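Side-chain contacts in vacuolar aminopeptidase 1 (Saccharomyces cerevisiae, PDB 5JGF), which removes N-terminal amino acids, preferably neutral or hydrophobic ones, from peptides and proteins in the yeast vacuole as a zinc-dependent dodecamer: residues Ala226-Val230 against Ser231-Gln235; Lys279-Thr283 against Glu284-Leu288; Met379-Val383 against Val384-Leu388. All blocks are in the same frame, centred on the assembly; numbering follows the deposited sequence.

Interaction 1 of 3, residues Ala226-Val230 against Ser231-Gln235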
loop_
_atom_site.group_PDB
_atom_site.type_symbol
_atom_site.label_atom_id
_atom_site.label_comp_id
_atom_site.label_asym_id
_atom_site.label_seq_id
_atom_site.Cartn_x
_atom_site.Cartn_y
_atom_site.Cartn_z
ATOM N N ALA D 226 16.422 -31.190 46.837
ATOM C CA ALA D 226 17.137 -32.433 46.568
ATOM C C ALA D 226 17.825 -32.996 47.808
ATOM O O ALA D 226 18.154 -34.183 47.857
ATOM C CB ALA D 226 18.165 -32.209 45.464
ATOM N N GLY D 227 18.045 -32.145 48.804
ATOM C CA GLY D 227 18.701 -32.592 50.018
ATOM C C GLY D 227 20.213 -32.635 49.889
ATOM O O GLY D 227 20.866 -33.527 50.430
ATOM N N VAL D 228 20.776 -31.672 49.167
ATOM C CA VAL D 228 22.222 -31.606 48.987
ATOM C C VAL D 228 22.697 -30.189 49.270
ATOM O O VAL D 228 21.886 -29.287 49.484
ATOM C CB VAL D 228 22.636 -31.991 47.548
ATOM C CG1 VAL D 228 22.158 -33.398 47.228
ATOM C CG2 VAL D 228 22.063 -30.989 46.553
ATOM N N GLU D 229 24.012 -29.994 49.277
ATOM C CA GLU D 229 24.578 -28.676 49.525
ATOM C C GLU D 229 24.756 -27.942 48.199
ATOM O O GLU D 229 24.966 -28.570 47.163
ATOM C CB GLU D 229 25.937 -28.799 50.222
ATOM C CG GLU D 229 25.895 -29.514 51.564
ATOM C CD GLU D 229 24.943 -28.858 52.542
ATOM O OE1 GLU D 229 25.049 -27.631 52.745
ATOM O OE2 GLU D 229 24.090 -29.572 53.112
ATOM N N VAL D 230 24.671 -26.615 48.235
ATOM C CA VAL D 230 24.837 -25.813 47.027
ATOM C C VAL D 230 26.189 -26.100 46.369
ATOM O O VAL D 230 26.279 -26.216 45.147
ATOM C CB VAL D 230 24.727 -24.296 47.339
ATOM C CG1 VAL D 230 25.118 -23.474 46.113
ATOM C CG2 VAL D 230 23.298 -23.954 47.754
ATOM N N SER D 231 27.235 -26.224 47.182
ATOM C CA SER D 231 28.575 -26.496 46.666
ATOM C C SER D 231 28.631 -27.789 45.858
ATOM O O SER D 231 29.501 -27.963 45.004
ATOM C CB SER D 231 29.578 -26.587 47.819
ATOM O OG SER D 231 29.261 -27.668 48.682
ATOM N N GLU D 232 27.694 -28.691 46.125
ATOM C CA GLU D 232 27.659 -29.975 45.438
ATOM C C GLU D 232 26.955 -29.951 44.081
ATOM O O GLU D 232 27.073 -30.898 43.305
ATOM C CB GLU D 232 27.016 -31.020 46.354
ATOM C CG GLU D 232 27.694 -31.095 47.720
ATOM C CD GLU D 232 27.059 -32.111 48.649
ATOM O OE1 GLU D 232 25.832 -32.039 48.868
ATOM O OE2 GLU D 232 27.793 -32.977 49.171
ATOM N N LEU D 233 26.232 -28.874 43.791
ATOM C CA LEU D 233 25.530 -28.761 42.512
ATOM C C LEU D 233 26.510 -28.500 41.370
ATOM O O LEU D 233 27.317 -27.571 41.441
ATOM C CB LEU D 233 24.505 -27.627 42.568
ATOM C CG LEU D 233 23.397 -27.704 43.624
ATOM C CD1 LEU D 233 22.548 -26.443 43.544
ATOM C CD2 LEU D 233 22.538 -28.943 43.404
ATOM N N ILE D 234 26.437 -29.317 40.318
ATOM C CA ILE D 234 27.319 -29.164 39.157
ATOM C C ILE D 234 26.604 -28.722 37.879
ATOM O O ILE D 234 27.176 -27.993 37.071
ATOM C CB ILE D 234 28.093 -30.474 38.864
ATOM C CG1 ILE D 234 29.381 -30.495 39.683
ATOM C CG2 ILE D 234 28.430 -30.591 37.388
ATOM C CD1 ILE D 234 29.322 -31.424 40.841
ATOM N N GLN D 235 25.370 -29.181 37.692
ATOM C CA GLN D 235 24.574 -28.816 36.518
ATOM C C GLN D 235 23.104 -29.133 36.753
ATOM O O GLN D 235 22.752 -29.826 37.706
ATOM C CB GLN D 235 25.048 -29.568 35.268
ATOM C CG GLN D 235 25.936 -28.751 34.330
ATOM C CD GLN D 235 25.340 -27.392 33.996
ATOM O OE1 GLN D 235 24.119 -27.221 33.990
ATOM N NE2 GLN D 235 26.199 -26.421 33.707
#
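E232 turns its carboxylate back along the chain onto the backbone of E229. Its OE1 accepts from E229 N at 2.8 Å, and the N-H points almost straight at it (174°). The donor comes from the anti side of the carboxylate, 27° out of its plane. The same oxygen lies 3.5 Å from V228 CB. E232 CG is anti to its own carbonyl carbon (chi1 -54°), and the chain then runs extended, which carries the carboxylate back to E229. E229 CB lies against E232 OE1, but the bent chain of E229 carries its own carboxylate off, and the two like charges stay out of contact. V228 CG2 also packs against L233 CD2 at 3.8 Å.

Two backbone bonds draw the turn together. E232 N donates to E229 O at 2.9 Å, and L233 N to V230 O at 3.0 Å. Further out, K142 makes a salt bridge to E232 OE1 and the backbone N of K143 binds OE2. The buried carboxylate is thus held at both oxygens, and K142 would probably favour its charged form. V230 and L233 lean on L219 of helix 216-226.

G227, with positive phi, ends that helix in a Schellman motif. A short 3-10 turn follows and leads into strand 233-242 of the six-stranded antiparallel sheet, where I234 and Q235 both face L139 in a classic beta bulge.

Interaction 2 of 3, residues Lys279-Thr283 against Glu284-Leu288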
loop_
_atom_site.group_PDB
_atom_site.type_symbol
_atom_site.label_atom_id
_atom_site.label_comp_id
_atom_site.label_asym_id
_atom_site.label_seq_id
_atom_site.Cartn_x
_atom_site.Cartn_y
_atom_site.Cartn_z
ATOM N N LYS D 279 0.311 -58.757 33.233
ATOM C CA LYS D 279 -0.156 -59.480 34.411
ATOM C C LYS D 279 -0.580 -60.911 34.098
ATOM O O LYS D 279 -0.411 -61.806 34.926
ATOM C CB LYS D 279 -1.319 -58.727 35.062
ATOM N N ASP D 280 -1.128 -61.129 32.907
ATOM C CA ASP D 280 -1.576 -62.463 32.532
ATOM C C ASP D 280 -0.665 -63.159 31.542
ATOM O O ASP D 280 -1.016 -64.210 31.008
ATOM C CB ASP D 280 -2.986 -62.405 31.947
ATOM C CG ASP D 280 -4.004 -61.930 32.949
ATOM O OD1 ASP D 280 -3.878 -62.302 34.135
ATOM O OD2 ASP D 280 -4.932 -61.194 32.556
ATOM N N VAL D 281 0.505 -62.587 31.294
ATOM C CA VAL D 281 1.428 -63.194 30.353
ATOM C C VAL D 281 2.501 -64.016 31.040
ATOM O O VAL D 281 3.183 -63.523 31.939
ATOM C CB VAL D 281 2.162 -62.144 29.507
ATOM C CG1 VAL D 281 3.236 -62.823 28.670
ATOM C CG2 VAL D 281 1.175 -61.425 28.615
ATOM N N ASN D 282 2.657 -65.274 30.643
ATOM C CA ASN D 282 3.732 -66.057 31.233
ATOM C C ASN D 282 4.727 -66.231 30.102
ATOM O O ASN D 282 4.449 -66.881 29.090
ATOM C CB ASN D 282 3.262 -67.411 31.772
ATOM C CG ASN D 282 4.384 -68.157 32.470
ATOM O OD1 ASN D 282 5.309 -68.652 31.815
ATOM N ND2 ASN D 282 4.338 -68.205 33.804
ATOM N N THR D 283 5.881 -65.603 30.276
ATOM C CA THR D 283 6.929 -65.637 29.278
ATOM C C THR D 283 7.432 -67.036 28.961
ATOM O O THR D 283 7.969 -67.268 27.883
ATOM C CB THR D 283 8.087 -64.740 29.714
ATOM O OG1 THR D 283 8.446 -65.046 31.067
ATOM C CG2 THR D 283 7.649 -63.276 29.641
ATOM N N GLU D 284 7.248 -67.977 29.882
ATOM C CA GLU D 284 7.694 -69.354 29.655
ATOM C C GLU D 284 6.853 -70.030 28.575
ATOM O O GLU D 284 7.320 -70.942 27.890
ATOM C CB GLU D 284 7.587 -70.162 30.952
ATOM C CG GLU D 284 8.360 -69.568 32.113
ATOM C CD GLU D 284 9.745 -70.162 32.259
ATOM O OE1 GLU D 284 9.843 -71.318 32.722
ATOM O OE2 GLU D 284 10.730 -69.480 31.906
ATOM N N GLU D 285 5.616 -69.567 28.425
ATOM C CA GLU D 285 4.681 -70.132 27.455
ATOM C C GLU D 285 4.475 -69.289 26.192
ATOM O O GLU D 285 4.261 -69.824 25.101
ATOM C CB GLU D 285 3.327 -70.351 28.140
ATOM C CG GLU D 285 3.313 -71.488 29.157
ATOM C CD GLU D 285 2.269 -71.298 30.245
ATOM O OE1 GLU D 285 2.647 -70.893 31.365
ATOM O OE2 GLU D 285 1.071 -71.544 29.983
ATOM N N SER D 286 4.553 -67.974 26.344
ATOM C CA SER D 286 4.333 -67.041 25.240
ATOM C C SER D 286 5.313 -67.100 24.068
ATOM O O SER D 286 6.498 -67.388 24.242
ATOM C CB SER D 286 4.301 -65.610 25.792
ATOM O OG SER D 286 4.092 -64.669 24.756
ATOM N N ASP D 287 4.803 -66.814 22.872
ATOM C CA ASP D 287 5.620 -66.791 21.663
ATOM C C ASP D 287 5.618 -65.382 21.062
ATOM O O ASP D 287 5.890 -65.199 19.877
ATOM C CB ASP D 287 5.096 -67.793 20.626
ATOM C CG ASP D 287 3.663 -67.515 20.203
ATOM O OD1 ASP D 287 3.152 -68.253 19.336
ATOM O OD2 ASP D 287 3.042 -66.568 20.734
ATOM N N LEU D 288 5.323 -64.388 21.894
ATOM C CA LEU D 288 5.279 -63.004 21.429
ATOM C C LEU D 288 6.406 -62.125 21.965
ATOM O O LEU D 288 7.063 -62.456 22.954
ATOM C CB LEU D 288 3.937 -62.371 21.815
ATOM C CG LEU D 288 2.666 -63.040 21.286
ATOM C CD1 LEU D 288 1.450 -62.403 21.941
ATOM C CD2 LEU D 288 2.596 -62.907 19.776
HETATM O O HOH W 1 10.280 -66.790 31.306
#
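N282 and the residues after it form a single tight turn, in which N282 O accepts from both E285 N and S286 N, each at 3.0 Å. The two donors reach the oxygen differently. S286 N lies nearly along the C=O axis, while E285 N sits above the carbonyl plane, 51° out of it. Two bonds therefore grip this one oxygen.

The N282 side chain leans over the same turn. Its CG is anti to the backbone N (chi1 -176°), which swings the amide forward beside E284 and E285. OD1 lies near E284 N, but that oxygen is crowded in the model and the bond is doubtful. E285 OE1 comes to 3.4 Å from N282 CG, with the carboxylate and amide planes 44° apart. It rests against the amide carbon without a hydrogen bond.

A water also bridges T283 and E284. T283 OG1 donates to it at 2.5 Å, and the water donates to E284 OE2 at 2.8 Å. D57 brings a second carboxylate close to OE2, which would probably raise the affinity of one of the two acids for a proton. V281 CG1 touches S286 CB at 4.1 Å, a light apolar contact. V281 and T283 also lie on I74 of strand 69-76.

S286 OG accepts from L288 N at 3.1 Å, an ST turn. Backbone bonds tie T283 to K77, S286 to N78 and L288 to G76. The whole is a surface connection from helix 261-278 to strand 289-295, which enters the large mixed sheet next to strand 69-76.

Interaction 3 of 3, residues Met379-Val383 against Val384-Leu388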
loop_
_atom_site.group_PDB
_atom_site.type_symbol
_atom_site.label_atom_id
_atom_site.label_comp_id
_atom_site.label_asym_id
_atom_site.label_seq_id
_atom_site.Cartn_x
_atom_site.Cartn_y
_atom_site.Cartn_z
ATOM N N MET D 379 1.489 -38.966 8.166
ATOM C CA MET D 379 1.171 -40.133 8.993
ATOM C C MET D 379 1.605 -41.366 8.197
ATOM O O MET D 379 1.598 -41.340 6.971
ATOM C CB MET D 379 -0.332 -40.209 9.266
ATOM C CG MET D 379 -0.915 -38.995 9.989
ATOM S SD MET D 379 -0.235 -38.771 11.643
ATOM C CE MET D 379 -0.264 -36.980 11.783
ATOM N N ALA D 380 1.976 -42.437 8.889
ATOM C CA ALA D 380 2.422 -43.665 8.221
ATOM C C ALA D 380 1.271 -44.633 7.934
ATOM O O ALA D 380 1.449 -45.634 7.233
ATOM C CB ALA D 380 3.477 -44.358 9.073
ATOM N N THR D 381 0.098 -44.323 8.478
ATOM C CA THR D 381 -1.100 -45.146 8.313
ATOM C C THR D 381 -1.383 -45.502 6.851
ATOM O O THR D 381 -1.380 -44.628 5.977
ATOM C CB THR D 381 -2.332 -44.422 8.897
ATOM O OG1 THR D 381 -2.071 -44.066 10.260
ATOM C CG2 THR D 381 -3.566 -45.318 8.842
ATOM N N ASP D 382 -1.618 -46.787 6.587
ATOM C CA ASP D 382 -1.919 -47.245 5.231
ATOM C C ASP D 382 -3.217 -48.056 5.219
ATOM O O ASP D 382 -3.825 -48.280 6.270
ATOM C CB ASP D 382 -0.760 -48.072 4.649
ATOM C CG ASP D 382 -0.470 -49.337 5.445
ATOM O OD1 ASP D 382 -1.289 -49.716 6.307
ATOM O OD2 ASP D 382 0.583 -49.961 5.193
ATOM N N VAL D 383 -3.634 -48.500 4.035
ATOM C CA VAL D 383 -4.888 -49.238 3.900
ATOM C C VAL D 383 -4.938 -50.542 4.691
ATOM O O VAL D 383 -5.963 -50.861 5.291
ATOM C CB VAL D 383 -5.218 -49.507 2.403
ATOM C CG1 VAL D 383 -4.238 -50.507 1.807
ATOM C CG2 VAL D 383 -6.656 -49.987 2.267
ATOM N N VAL D 384 -3.841 -51.297 4.702
ATOM C CA VAL D 384 -3.814 -52.550 5.454
ATOM C C VAL D 384 -3.847 -52.263 6.954
ATOM O O VAL D 384 -4.556 -52.929 7.707
ATOM C CB VAL D 384 -2.556 -53.380 5.117
ATOM C CG1 VAL D 384 -2.449 -54.580 6.052
ATOM C CG2 VAL D 384 -2.627 -53.850 3.674
ATOM N N GLY D 385 -3.084 -51.261 7.382
ATOM C CA GLY D 385 -3.057 -50.908 8.792
ATOM C C GLY D 385 -4.410 -50.420 9.272
ATOM O O GLY D 385 -4.812 -50.688 10.406
ATOM N N THR D 386 -5.118 -49.694 8.414
ATOM C CA THR D 386 -6.439 -49.191 8.764
ATOM C C THR D 386 -7.371 -50.386 8.954
ATOM O O THR D 386 -8.111 -50.460 9.935
ATOM C CB THR D 386 -7.001 -48.272 7.655
ATOM O OG1 THR D 386 -6.182 -47.101 7.547
ATOM C CG2 THR D 386 -8.431 -47.855 7.972
ATOM N N ALA D 387 -7.316 -51.324 8.013
ATOM C CA ALA D 387 -8.151 -52.519 8.080
ATOM C C ALA D 387 -7.835 -53.332 9.334
ATOM O O ALA D 387 -8.740 -53.829 10.007
ATOM C CB ALA D 387 -7.937 -53.373 6.831
ATOM N N LEU D 388 -6.549 -53.461 9.649
ATOM C CA LEU D 388 -6.128 -54.221 10.820
ATOM C C LEU D 388 -6.679 -53.631 12.108
ATOM O O LEU D 388 -7.175 -54.358 12.966
ATOM C CB LEU D 388 -4.600 -54.294 10.891
ATOM C CG LEU D 388 -4.050 -55.055 12.104
ATOM C CD1 LEU D 388 -2.796 -55.800 11.715
ATOM C CD2 LEU D 388 -3.780 -54.088 13.246
#
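D382 is the N-cap residue of helix 383-396, and its OD1 makes the capping bond, accepting from G385 N at 2.6 Å. G385 N meets OD1 nearly end-on to its C-O bond, and the N-H...O angle is 154°. CG sits between the backbone N and the carbonyl carbon (chi1 62°), and this brings OD1 over the helix end. G385 has no side chain, and a CB there would lie only 2.8 Å from D382 OD1.

T386 uses OG1 to reach back to the cap residue. This OG1 donates to D382 O at 2.9 Å, from above the carbonyl plane. T386 N donates to the same oxygen, also at 2.9 Å, but from nearly straight ahead. D382 O thus takes two bonds from one residue. T381 and T386 cross at about a right angle, and T381 CG2 comes to 3.4 Å from T386 OG1. V383 CG1 and V384 CG2 brush obliquely at 4.2 Å. T386 N to D382 O is the first bond of the helical series, and A387 N to V383 O (3.1 Å) continues it.

D382 OD2 makes a salt bridge with R426 NE. With an alanine in place of D382, G385 N is likely to lose its cap and R426 its carboxylate partner.

T381 OG1 is bound by S372 O of strand 369-372 and by D429 N of strand 426-434. V384 lies on R426 of that second strand, T386 on L371 of the first, and L388 against V466 and Y467 of helix 448-468. A neighbouring subunit packs Q235 and L139 onto T386 and A387.

The three contacts come in series along the chain. Interaction 1 lies at the entry to strand 233-242 of the six-stranded antiparallel sheet. Interactions 2 and 3 belong to the nine-stranded mixed sheet and its helices: one leads into strand 289-295, the other follows strand 369-372. The centre of interaction 1 is about 45 Å from that of interaction 2 and about 50 Å from that of interaction 3. The centres of interactions 2 and 3 are about 28 Å apart, their nearest atoms about 12 Å. Between subunits, 1 and 3 meet: I234 packs on A387 of a neighbouring subunit, and Q235 NE2 hydrogen-bonds to E390, further along helix 383-396 of that subunit. They therefore help build the dodecamer interface.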